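Local coordinates for protein putative aldehyde dehydrogenase AldY (Bacillus subtilis, PDB 4DNG) that probably oxidises aldehydes to carboxylates with NAD+ as coenzyme and may help protect the cell against stress from ethanol and related compounds, at residues L27-D31 with Y316-T320; R83-I87 with S101-E106; M89-T94 with I180-G186; V325-L329 with N361-P365. All blocks are in the same frame, centred on the assembly; numbering follows the deposited sequence.

Contact 1: L27-D31 with Y316-T320; sequences LNPYD and YGDQT
D318, which lies against the ring of Y30, has its carboxylate oxygen OD1 gripped twice from its own loop: T320 N donates to D318 OD1 at 3.2 Å, and T320 OG1 donates to the same oxygen. Both donors come from one face of the carboxylate, well above its plane, and the backbone bond closes an Asx turn. Within this turn D318 lies over Y30. Its CA stands 3.8 Å from the centroid of the Y30 ring, over the face and offset toward the rim, a CH-pi contact. Farther out, D318 CB is 3.8 Å from Y30 CZ, and the carboxylate is stacked on the ring with the two planes only 10° apart. The chi1 of Y30, -171°, lays CG beside its own carbonyl carbon and carries the ring across to D318.

A second Asx turn answers from the other loop, Y30 N donating to N28 OD1 at 2.9 Å. The contact thus joins two turns from different domains of the aldehyde dehydrogenase fold: the link between strands 23-27 and 34-39 on the coenzyme-binding side, and the loop ahead of helix 332-347 on the catalytic side. N28 OD1 and Q319 OE1 approach to 3.0 Å, but both are acceptors and no bond forms; the amide planes stand 73° apart. Q319 NE2 points to A91 O of helix 83-94, modelled so close that the geometry there is doubtful, while P328 packs against Y30 and Q319.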
loop_
_atom_site.group_PDB
_atom_site.type_symbol
_atom_site.label_atom_id
_atom_site.label_comp_id
_atom_site.label_asym_id
_atom_site.label_seq_id
_atom_site.Cartn_x
_atom_site.Cartn_y
_atom_site.Cartn_z
ATOM N N LEU A 27 33.305 6.422 11.784
ATOM C CA LEU A 27 33.913 7.444 12.618
ATOM C C LEU A 27 33.052 7.841 13.812
ATOM O O LEU A 27 31.827 7.800 13.750
ATOM C CB LEU A 27 34.248 8.678 11.766
ATOM C CG LEU A 27 35.131 8.537 10.506
ATOM C CD1 LEU A 27 35.454 9.907 9.913
ATOM C CD2 LEU A 27 36.423 7.772 10.756
ATOM N N ASN A 28 33.708 8.286 14.865
ATOM C CA ASN A 28 33.040 8.991 15.914
ATOM C C ASN A 28 32.931 10.400 15.410
ATOM O O ASN A 28 33.899 10.975 14.971
ATOM C CB ASN A 28 33.856 8.935 17.188
ATOM C CG ASN A 28 33.209 9.672 18.323
ATOM O OD1 ASN A 28 32.518 10.640 18.115
ATOM N ND2 ASN A 28 33.432 9.210 19.529
ATOM N N PRO A 29 31.725 10.933 15.441
ATOM C CA PRO A 29 31.419 12.261 14.920
ATOM C C PRO A 29 32.104 13.401 15.650
ATOM O O PRO A 29 32.409 14.404 15.037
ATOM C CB PRO A 29 29.919 12.345 15.089
ATOM C CG PRO A 29 29.466 10.956 14.927
ATOM C CD PRO A 29 30.532 10.082 15.486
ATOM N N TYR A 30 32.267 13.273 16.956
ATOM C CA TYR A 30 32.875 14.318 17.744
ATOM C C TYR A 30 34.298 14.587 17.342
ATOM O O TYR A 30 34.678 15.727 17.183
ATOM C CB TYR A 30 32.860 13.894 19.198
ATOM C CG TYR A 30 33.265 14.943 20.198
ATOM C CD1 TYR A 30 32.404 15.945 20.567
ATOM C CD2 TYR A 30 34.490 14.895 20.811
ATOM C CE1 TYR A 30 32.762 16.889 21.500
ATOM C CE2 TYR A 30 34.853 15.836 21.740
ATOM C CZ TYR A 30 33.984 16.828 22.077
ATOM O OH TYR A 30 34.345 17.759 23.003
ATOM N N ASP A 31 35.092 13.552 17.151
ATOM C CA ASP A 31 36.480 13.799 16.876
ATOM C C ASP A 31 36.995 13.232 15.583
ATOM O O ASP A 31 38.135 13.465 15.231
ATOM C CB ASP A 31 37.315 13.299 18.028
ATOM C CG ASP A 31 37.039 11.890 18.333
ATOM O OD1 ASP A 31 36.616 11.207 17.400
ATOM O OD2 ASP A 31 37.236 11.458 19.474
ATOM N N TYR A 316 26.730 21.267 26.036
ATOM C CA TYR A 316 27.164 20.803 24.727
ATOM C C TYR A 316 28.586 20.227 24.776
ATOM O O TYR A 316 29.388 20.626 25.613
ATOM C CB TYR A 316 27.024 21.925 23.680
ATOM C CG TYR A 316 28.021 23.060 23.812
ATOM C CD1 TYR A 316 29.320 22.940 23.304
ATOM C CD2 TYR A 316 27.659 24.265 24.414
ATOM C CE1 TYR A 316 30.232 23.976 23.411
ATOM C CE2 TYR A 316 28.564 25.311 24.521
ATOM C CZ TYR A 316 29.850 25.161 24.021
ATOM O OH TYR A 316 30.763 26.191 24.123
ATOM N N GLY A 317 28.891 19.277 23.895
ATOM C CA GLY A 317 30.254 18.759 23.804
ATOM C C GLY A 317 30.376 17.274 23.525
ATOM O O GLY A 317 29.784 16.755 22.578
ATOM N N ASP A 318 31.180 16.594 24.337
ATOM C CA ASP A 318 31.424 15.171 24.157
ATOM C C ASP A 318 30.189 14.396 24.559
ATOM O O ASP A 318 29.720 14.487 25.684
ATOM C CB ASP A 318 32.631 14.701 24.965
ATOM C CG ASP A 318 33.156 13.360 24.494
ATOM O OD1 ASP A 318 32.420 12.645 23.771
ATOM O OD2 ASP A 318 34.305 13.018 24.847
ATOM N N GLN A 319 29.678 13.629 23.615
ATOM C CA GLN A 319 28.395 12.946 23.742
ATOM C C GLN A 319 28.504 11.660 24.570
ATOM O O GLN A 319 27.507 11.143 25.093
ATOM C CB GLN A 319 27.949 12.621 22.342
ATOM C CG GLN A 319 29.175 12.577 21.440
ATOM C CD GLN A 319 29.262 11.288 20.691
ATOM O OE1 GLN A 319 30.154 11.086 19.874
ATOM N NE2 GLN A 319 28.320 10.397 20.961
ATOM N N THR A 320 29.722 11.146 24.685
ATOM C CA THR A 320 29.982 10.006 25.546
ATOM C C THR A 320 29.937 10.400 27.025
ATOM O O THR A 320 29.882 9.535 27.887
ATOM C CB THR A 320 31.327 9.356 25.221
ATOM O OG1 THR A 320 32.379 10.224 25.655
ATOM C CG2 THR A 320 31.433 9.087 23.704
#

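Contact 2: R83-I87 with S101-E106; sequences RDDII and STIELE
The guanidinium of R83 and the carboxylate of E106 lie nearly in one plane, 24° apart, and meet at the guanidinium edge: E106 OE2 sits 2.9 Å from R83 NH2, with E106 CG in the guanidinium plane too. This is a salt bridge, but the N-H points poorly at the oxygen (120°), so the hydrogen bond within it is weak. T102 CG2 approaches the same group obliquely. R83 swings round to E106 by a bend at chi3.

Alongside the charged pair, L105 CD2 wedges into helix 83-94, 3.5 Å from both R83 O and I87 CG1 and 3.9 Å from I86 CB. The two segments belong to a helical hairpin, helices 83-94 and 98-118 joined by a short turn, with the local axes 9.8 Å apart and crossing at 122°. I87 fills the angle nearer the turn: its CD1 lies 3.5 Å from T102 OG1, a hydroxyl already bonded to I98 O, and its CG2 reaches S101 CB. Cutting I87 back to an alanine would probably open a gap beside T102 OG1 and take away one of the groups that hold L105 CD2. M157 of helix 156-169 touches both I86 and L105.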
loop_
_atom_site.group_PDB
_atom_site.type_symbol
_atom_site.label_atom_id
_atom_site.label_comp_id
_atom_site.label_asym_id
_atom_site.label_seq_id
_atom_site.Cartn_x
_atom_site.Cartn_y
_atom_site.Cartn_z
ATOM N N ARG A 83 23.330 -3.765 27.921
ATOM C CA ARG A 83 22.843 -2.401 27.704
ATOM C C ARG A 83 23.938 -1.335 27.800
ATOM O O ARG A 83 23.993 -0.412 26.990
ATOM C CB ARG A 83 21.648 -2.080 28.618
ATOM C CG ARG A 83 21.887 -2.219 30.113
ATOM C CD ARG A 83 20.582 -2.183 30.901
ATOM N NE ARG A 83 19.903 -0.895 30.774
ATOM C CZ ARG A 83 18.774 -0.671 30.094
ATOM N NH1 ARG A 83 18.130 -1.661 29.461
ATOM N NH2 ARG A 83 18.276 0.564 30.063
ATOM N N ASP A 84 24.842 -1.493 28.752
ATOM C CA ASP A 84 25.837 -0.445 29.001
ATOM C C ASP A 84 26.795 -0.216 27.832
ATOM O O ASP A 84 26.965 0.914 27.382
ATOM C CB ASP A 84 26.564 -0.692 30.328
ATOM C CG ASP A 84 25.664 -0.444 31.519
ATOM O OD1 ASP A 84 24.723 0.364 31.387
ATOM O OD2 ASP A 84 25.885 -1.040 32.590
ATOM N N ASP A 85 27.384 -1.305 27.342
ATOM C CA ASP A 85 28.258 -1.296 26.171
ATOM C C ASP A 85 27.544 -0.873 24.886
ATOM O O ASP A 85 28.125 -0.207 24.033
ATOM C CB ASP A 85 28.877 -2.683 25.991
ATOM C CG ASP A 85 29.711 -3.118 27.202
ATOM O OD1 ASP A 85 30.433 -2.260 27.761
ATOM O OD2 ASP A 85 29.651 -4.314 27.589
ATOM N N ILE A 86 26.287 -1.270 24.743
ATOM C CA ILE A 86 25.532 -0.967 23.542
ATOM C C ILE A 86 25.262 0.531 23.512
ATOM O O ILE A 86 25.463 1.178 22.481
ATOM C CB ILE A 86 24.243 -1.820 23.458
ATOM C CG1 ILE A 86 24.605 -3.319 23.418
ATOM C CG2 ILE A 86 23.406 -1.441 22.258
ATOM C CD1 ILE A 86 23.427 -4.280 23.471
ATOM N N ILE A 87 24.857 1.080 24.657
ATOM C CA ILE A 87 24.535 2.505 24.782
ATOM C C ILE A 87 25.757 3.364 24.417
ATOM O O ILE A 87 25.681 4.266 23.582
ATOM C CB ILE A 87 23.914 2.827 26.173
ATOM C CG1 ILE A 87 22.456 2.324 26.212
ATOM C CG2 ILE A 87 23.979 4.322 26.509
ATOM C CD1 ILE A 87 21.783 2.370 27.570
ATOM N N SER A 101 20.754 7.921 23.568
ATOM C CA SER A 101 21.102 6.539 23.264
ATOM C C SER A 101 20.396 5.546 24.175
ATOM O O SER A 101 19.996 4.462 23.728
ATOM C CB SER A 101 22.607 6.342 23.352
ATOM O OG SER A 101 23.275 7.176 22.422
ATOM N N THR A 102 20.243 5.922 25.445
ATOM C CA THR A 102 19.565 5.069 26.405
ATOM C C THR A 102 18.115 4.894 26.003
ATOM O O THR A 102 17.575 3.783 26.041
ATOM C CB THR A 102 19.663 5.648 27.812
ATOM O OG1 THR A 102 21.047 5.734 28.173
ATOM C CG2 THR A 102 18.909 4.760 28.833
ATOM N N ILE A 103 17.501 5.996 25.581
ATOM C CA ILE A 103 16.100 6.003 25.163
ATOM C C ILE A 103 15.943 5.102 23.939
ATOM O O ILE A 103 15.003 4.295 23.853
ATOM C CB ILE A 103 15.612 7.443 24.906
ATOM C CG1 ILE A 103 15.368 8.154 26.247
ATOM C CG2 ILE A 103 14.341 7.451 24.080
ATOM C CD1 ILE A 103 15.202 9.657 26.150
ATOM N N GLU A 104 16.897 5.210 23.018
ATOM C CA GLU A 104 16.880 4.410 21.809
ATOM C C GLU A 104 17.016 2.906 22.101
ATOM O O GLU A 104 16.254 2.086 21.534
ATOM C CB GLU A 104 17.947 4.873 20.825
ATOM C CG GLU A 104 17.726 4.267 19.452
ATOM C CD GLU A 104 18.614 4.841 18.359
ATOM O OE1 GLU A 104 19.096 5.998 18.486
ATOM O OE2 GLU A 104 18.808 4.113 17.353
ATOM N N LEU A 105 17.962 2.540 22.976
ATOM C CA LEU A 105 18.108 1.139 23.346
ATOM C C LEU A 105 16.855 0.642 24.041
ATOM O O LEU A 105 16.378 -0.461 23.753
ATOM C CB LEU A 105 19.333 0.871 24.220
ATOM C CG LEU A 105 19.631 -0.611 24.555
ATOM C CD1 LEU A 105 19.601 -1.513 23.334
ATOM C CD2 LEU A 105 20.976 -0.719 25.211
ATOM N N GLU A 106 16.322 1.453 24.950
ATOM C CA GLU A 106 15.047 1.117 25.590
ATOM C C GLU A 106 13.904 0.903 24.594
ATOM O O GLU A 106 13.224 -0.127 24.644
ATOM C CB GLU A 106 14.692 2.102 26.701
ATOM C CG GLU A 106 15.335 1.681 28.021
ATOM C CD GLU A 106 15.503 2.811 29.013
ATOM O OE1 GLU A 106 14.884 3.880 28.834
ATOM O OE2 GLU A 106 16.265 2.626 29.985
#

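Contact 3: M89-T94 with I180-G186; sequences MIARET and IQTAISG
The carboxylate of E93 takes all three hydrogen bonds across this contact. I184 N donates to E93 OE2 at 2.8 Å and S185 N to E93 OE1 at 2.7 Å, both nearly straight and each on the syn lone pair, so the carboxylate forks over two successive N-H groups. S185 OG adds a very short bond, 2.5 Å, to E93 OE1. The glutamate chain runs out extended, leaving trans to its own N (chi1 -166°), which carries the carboxylate straight off helix 83-94 into the first turn of helix 183-196. Replacing E93 by an alanine would probably leave the I184 and S185 N-H groups and the S185 hydroxyl without their mate.

Apolar contacts flank this polar knob, which sits in a hole formed by A183, I184, S185 and G186. M89 CG meets I184 CG2 at 3.7 Å, the side chains crossing at about a right angle; I90 CG1 touches S185 CB at 3.7 Å. A methyl also rests on a hydroxyl, T182 CG2 lying 3.6 Å from T94 OG1. P156 of helix 156-169 touches T94, T182 and S185.

Helix 183-196 is the crossover between parallel strands 173-177 and 204-206 of the coenzyme-binding domain. A buried carboxylate at its N-terminal end would be stabilised as an anion by the helix dipole and three donors, consistent with a charged E93.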
loop_
_atom_site.group_PDB
_atom_site.type_symbol
_atom_site.label_atom_id
_atom_site.label_comp_id
_atom_site.label_asym_id
_atom_site.label_seq_id
_atom_site.Cartn_x
_atom_site.Cartn_y
_atom_site.Cartn_z
ATOM N N MET A 89 28.316 2.457 22.556
ATOM C CA MET A 89 28.554 2.321 21.117
ATOM C C MET A 89 27.575 3.125 20.224
ATOM O O MET A 89 28.011 3.761 19.257
ATOM C CB MET A 89 28.620 0.850 20.704
ATOM C CG MET A 89 28.980 0.628 19.234
ATOM S SD MET A 89 30.576 1.287 18.701
ATOM C CE MET A 89 31.687 0.304 19.698
ATOM N N ILE A 90 26.277 3.109 20.554
ATOM C CA ILE A 90 25.301 3.958 19.858
ATOM C C ILE A 90 25.718 5.422 19.933
ATOM O O ILE A 90 25.653 6.130 18.942
ATOM C CB ILE A 90 23.861 3.830 20.419
ATOM C CG1 ILE A 90 23.271 2.438 20.129
ATOM C CG2 ILE A 90 22.953 4.898 19.816
ATOM C CD1 ILE A 90 22.124 2.081 21.052
ATOM N N ALA A 91 26.129 5.867 21.117
ATOM C CA ALA A 91 26.634 7.217 21.284
ATOM C C ALA A 91 27.880 7.486 20.406
ATOM O O ALA A 91 27.880 8.429 19.616
ATOM C CB ALA A 91 26.921 7.502 22.754
ATOM N N ARG A 92 28.902 6.634 20.507
ATOM C CA ARG A 92 30.148 6.828 19.744
ATOM C C ARG A 92 29.920 6.908 18.238
ATOM O O ARG A 92 30.489 7.773 17.578
ATOM C CB ARG A 92 31.188 5.740 20.037
ATOM C CG ARG A 92 31.200 5.226 21.470
ATOM C CD ARG A 92 32.605 5.000 22.017
ATOM N NE ARG A 92 33.355 3.907 21.384
ATOM C CZ ARG A 92 34.310 4.078 20.471
ATOM N NH1 ARG A 92 34.620 5.303 20.055
ATOM N NH2 ARG A 92 34.954 3.029 19.963
ATOM N N GLU A 93 29.077 6.027 17.704
ATOM C CA GLU A 93 28.966 5.864 16.245
ATOM C C GLU A 93 28.125 6.958 15.653
ATOM O O GLU A 93 28.345 7.414 14.535
ATOM C CB GLU A 93 28.338 4.514 15.892
ATOM C CG GLU A 93 28.497 4.123 14.437
ATOM C CD GLU A 93 27.881 2.771 14.088
ATOM O OE1 GLU A 93 26.828 2.396 14.660
ATOM O OE2 GLU A 93 28.449 2.073 13.218
ATOM N N THR A 94 27.189 7.390 16.472
ATOM C CA THR A 94 26.006 8.099 16.060
ATOM C C THR A 94 26.095 9.577 16.449
ATOM O O THR A 94 25.455 10.421 15.831
ATOM C CB THR A 94 24.813 7.384 16.724
ATOM O OG1 THR A 94 23.983 6.764 15.731
ATOM C CG2 THR A 94 24.012 8.275 17.553
ATOM N N ILE A 180 26.019 2.815 6.297
ATOM C CA ILE A 180 27.351 2.350 6.678
ATOM C C ILE A 180 27.895 3.146 7.885
ATOM O O ILE A 180 28.459 2.557 8.813
ATOM C CB ILE A 180 28.354 2.336 5.478
ATOM C CG1 ILE A 180 29.689 1.650 5.879
ATOM C CG2 ILE A 180 28.633 3.746 4.939
ATOM C CD1 ILE A 180 29.558 0.191 6.288
ATOM N N GLN A 181 27.686 4.467 7.909
ATOM C CA GLN A 181 28.234 5.278 9.000
ATOM C C GLN A 181 27.655 4.934 10.364
ATOM O O GLN A 181 28.216 5.313 11.380
ATOM C CB GLN A 181 28.186 6.789 8.715
ATOM C CG GLN A 181 29.338 7.290 7.831
ATOM C CD GLN A 181 30.738 6.941 8.364
ATOM O OE1 GLN A 181 31.081 7.174 9.542
ATOM N NE2 GLN A 181 31.553 6.373 7.492
ATOM N N THR A 182 26.538 4.216 10.386
ATOM C CA THR A 182 25.969 3.741 11.651
ATOM C C THR A 182 25.643 2.232 11.542
ATOM O O THR A 182 24.604 1.762 12.018
ATOM C CB THR A 182 24.706 4.554 12.011
ATOM O OG1 THR A 182 23.884 4.624 10.857
ATOM C CG2 THR A 182 25.053 6.004 12.390
ATOM N N ALA A 183 26.535 1.472 10.916
ATOM C CA ALA A 183 26.268 0.055 10.676
ATOM C C ALA A 183 26.326 -0.809 11.924
ATOM O O ALA A 183 25.726 -1.894 11.956
ATOM C CB ALA A 183 27.221 -0.490 9.637
ATOM N N ILE A 184 27.084 -0.365 12.928
ATOM C CA ILE A 184 27.225 -1.153 14.135
ATOM C C ILE A 184 25.925 -1.104 14.931
ATOM O O ILE A 184 25.377 -2.138 15.294
ATOM C CB ILE A 184 28.441 -0.745 14.989
ATOM C CG1 ILE A 184 29.730 -1.059 14.233
ATOM C CG2 ILE A 184 28.486 -1.546 16.277
ATOM C CD1 ILE A 184 30.893 -0.196 14.632
ATOM N N SER A 185 25.415 0.097 15.162
ATOM C CA SER A 185 24.195 0.238 15.937
ATOM C C SER A 185 22.970 0.009 15.087
ATOM O O SER A 185 21.962 -0.448 15.591
ATOM C CB SER A 185 24.127 1.592 16.625
ATOM O OG SER A 185 24.659 2.565 15.793
ATOM N N GLY A 186 23.064 0.307 13.794
ATOM C CA GLY A 186 21.956 0.064 12.889
ATOM C C GLY A 186 21.905 -1.336 12.277
ATOM O O GLY A 186 20.934 -1.676 11.605
#

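Contact 4: V325-L329 with N361-P365; sequences VVGPL and NVLTP
L329 N donates to N361 O at 3.0 Å, the one hydrogen bond between the two segments. Beside it the chains come very close: the CA atoms of P328 and V362 are 4.0 Å apart, and P328 CA is 3.5 Å from N361 O. V362 straddles the loop with both methyls, CG2 resting 3.8 Å from P328 CA and CG1 3.9 Å from G327 O. One methyl, CG1, stands trans to the V362 backbone N (chi1 175°) and the other beside it, which spreads the two branches along the run from V326 to P328.

Two side-chain pairs flank this. L329 CD1 meets L363 CD2 at 3.9 Å, the two leucines slanting across one another, and V326 CG2 lies 4.1 Å from P365 CG. The other methyl of V326, CG1, rests 3.6 Å from the backbone oxygen L363 O.

Around these groups, the backbone of V326 bonds with P315 and G317, anchoring the loop between helices 297-313 and 332-347, and N361 OD1 takes a hydrogen bond from Q32 NE2. I335 of helix 332-347 backs L329 and N361, A338 of the same helix touches L363, and F280 of helix 268-281 meets P365.

Loop and strand both belong to the catalytic domain of the aldehyde dehydrogenase fold. The touching parts, 326-329 and 361-365, run 132° apart, and a single backbone bond in mostly buried, apolar surroundings implies that the loop is seated on the start of strand 362-369 chiefly by methyl and proline contacts.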
loop_
_atom_site.group_PDB
_atom_site.type_symbol
_atom_site.label_atom_id
_atom_site.label_comp_id
_atom_site.label_asym_id
_atom_site.label_seq_id
_atom_site.Cartn_x
_atom_site.Cartn_y
_atom_site.Cartn_z
ATOM N N VAL A 325 24.039 17.227 26.365
ATOM C CA VAL A 325 22.701 17.259 25.817
ATOM C C VAL A 325 22.823 17.442 24.315
ATOM O O VAL A 325 22.171 16.735 23.535
ATOM C CB VAL A 325 21.844 18.352 26.498
ATOM C CG1 VAL A 325 20.494 18.496 25.820
ATOM C CG2 VAL A 325 21.668 18.042 27.983
ATOM N N VAL A 326 23.700 18.358 23.924
ATOM C CA VAL A 326 23.920 18.643 22.527
ATOM C C VAL A 326 25.305 18.131 22.144
ATOM O O VAL A 326 26.330 18.699 22.551
ATOM C CB VAL A 326 23.747 20.138 22.202
ATOM C CG1 VAL A 326 23.643 20.345 20.706
ATOM C CG2 VAL A 326 22.489 20.672 22.859
ATOM N N GLY A 327 25.321 17.022 21.397
ATOM C CA GLY A 327 26.552 16.472 20.871
ATOM C C GLY A 327 26.719 16.856 19.409
ATOM O O GLY A 327 26.041 17.761 18.903
ATOM N N PRO A 328 27.606 16.145 18.705
ATOM C CA PRO A 328 28.009 16.552 17.376
ATOM C C PRO A 328 26.961 16.203 16.372
ATOM O O PRO A 328 26.129 15.345 16.645
ATOM C CB PRO A 328 29.286 15.732 17.120
ATOM C CG PRO A 328 29.315 14.645 18.152
ATOM C CD PRO A 328 28.179 14.842 19.101
ATOM N N LEU A 329 26.972 16.869 15.222
ATOM C CA LEU A 329 26.122 16.400 14.121
ATOM C C LEU A 329 26.801 15.207 13.438
ATOM O O LEU A 329 28.026 15.063 13.509
ATOM C CB LEU A 329 25.807 17.519 13.124
ATOM C CG LEU A 329 24.943 18.661 13.668
ATOM C CD1 LEU A 329 24.527 19.607 12.547
ATOM C CD2 LEU A 329 23.716 18.122 14.400
ATOM N N ASN A 361 32.781 19.793 15.502
ATOM C CA ASN A 361 31.659 19.312 14.707
ATOM C C ASN A 361 30.307 19.382 15.453
ATOM O O ASN A 361 29.284 18.834 14.999
ATOM C CB ASN A 361 31.961 17.922 14.125
ATOM C CG ASN A 361 33.331 17.857 13.455
ATOM O OD1 ASN A 361 34.277 17.260 13.990
ATOM N ND2 ASN A 361 33.447 18.482 12.282
ATOM N N VAL A 362 30.322 20.081 16.591
ATOM C CA VAL A 362 29.116 20.369 17.364
ATOM C C VAL A 362 28.581 21.729 16.941
ATOM O O VAL A 362 29.323 22.710 16.906
ATOM C CB VAL A 362 29.417 20.445 18.887
ATOM C CG1 VAL A 362 28.179 20.874 19.653
ATOM C CG2 VAL A 362 29.942 19.114 19.436
ATOM N N LEU A 363 27.304 21.816 16.614
ATOM C CA LEU A 363 26.703 23.139 16.657
ATOM C C LEU A 363 25.690 23.309 17.790
ATOM O O LEU A 363 24.857 22.436 18.054
ATOM C CB LEU A 363 26.246 23.665 15.287
ATOM C CG LEU A 363 25.110 23.127 14.441
ATOM C CD1 LEU A 363 23.809 23.828 14.789
ATOM C CD2 LEU A 363 25.467 23.395 12.991
ATOM N N THR A 364 25.845 24.435 18.487
ATOM C CA THR A 364 25.089 24.764 19.676
ATOM C C THR A 364 23.778 25.321 19.200
ATOM O O THR A 364 23.728 25.894 18.111
ATOM C CB THR A 364 25.798 25.844 20.491
ATOM O OG1 THR A 364 26.051 26.958 19.634
ATOM C CG2 THR A 364 27.128 25.315 21.067
ATOM N N PRO A 365 22.719 25.163 20.016
ATOM C CA PRO A 365 21.355 25.460 19.583
ATOM C C PRO A 365 21.189 26.868 18.986
ATOM O O PRO A 365 21.808 27.824 19.478
ATOM C CB PRO A 365 20.529 25.328 20.873
ATOM C CG PRO A 365 21.350 24.492 21.787
ATOM C CD PRO A 365 22.781 24.733 21.428
#

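Overall arrangement
Starting from the N terminus, contact 1 opens at 27-31 and closes only at 316-320, so its long loop encloses contacts 2 and 3. Contact 2 closes quickly, from 83-87 to 101-106. Contact 3 starts inside that hairpin, at 89-94, and ends beyond it at 180-186, so the two cross while sharing helix 83-94. Contact 4 follows contact 1 in series, closing a short loop from 325-329 to 361-365. Contacts 2 and 3 bind helices of the coenzyme-binding domain together; contact 4 belongs to the catalytic domain; contact 1 spans both. It touches contact 3, where L27 meets Q181, and also contact 4.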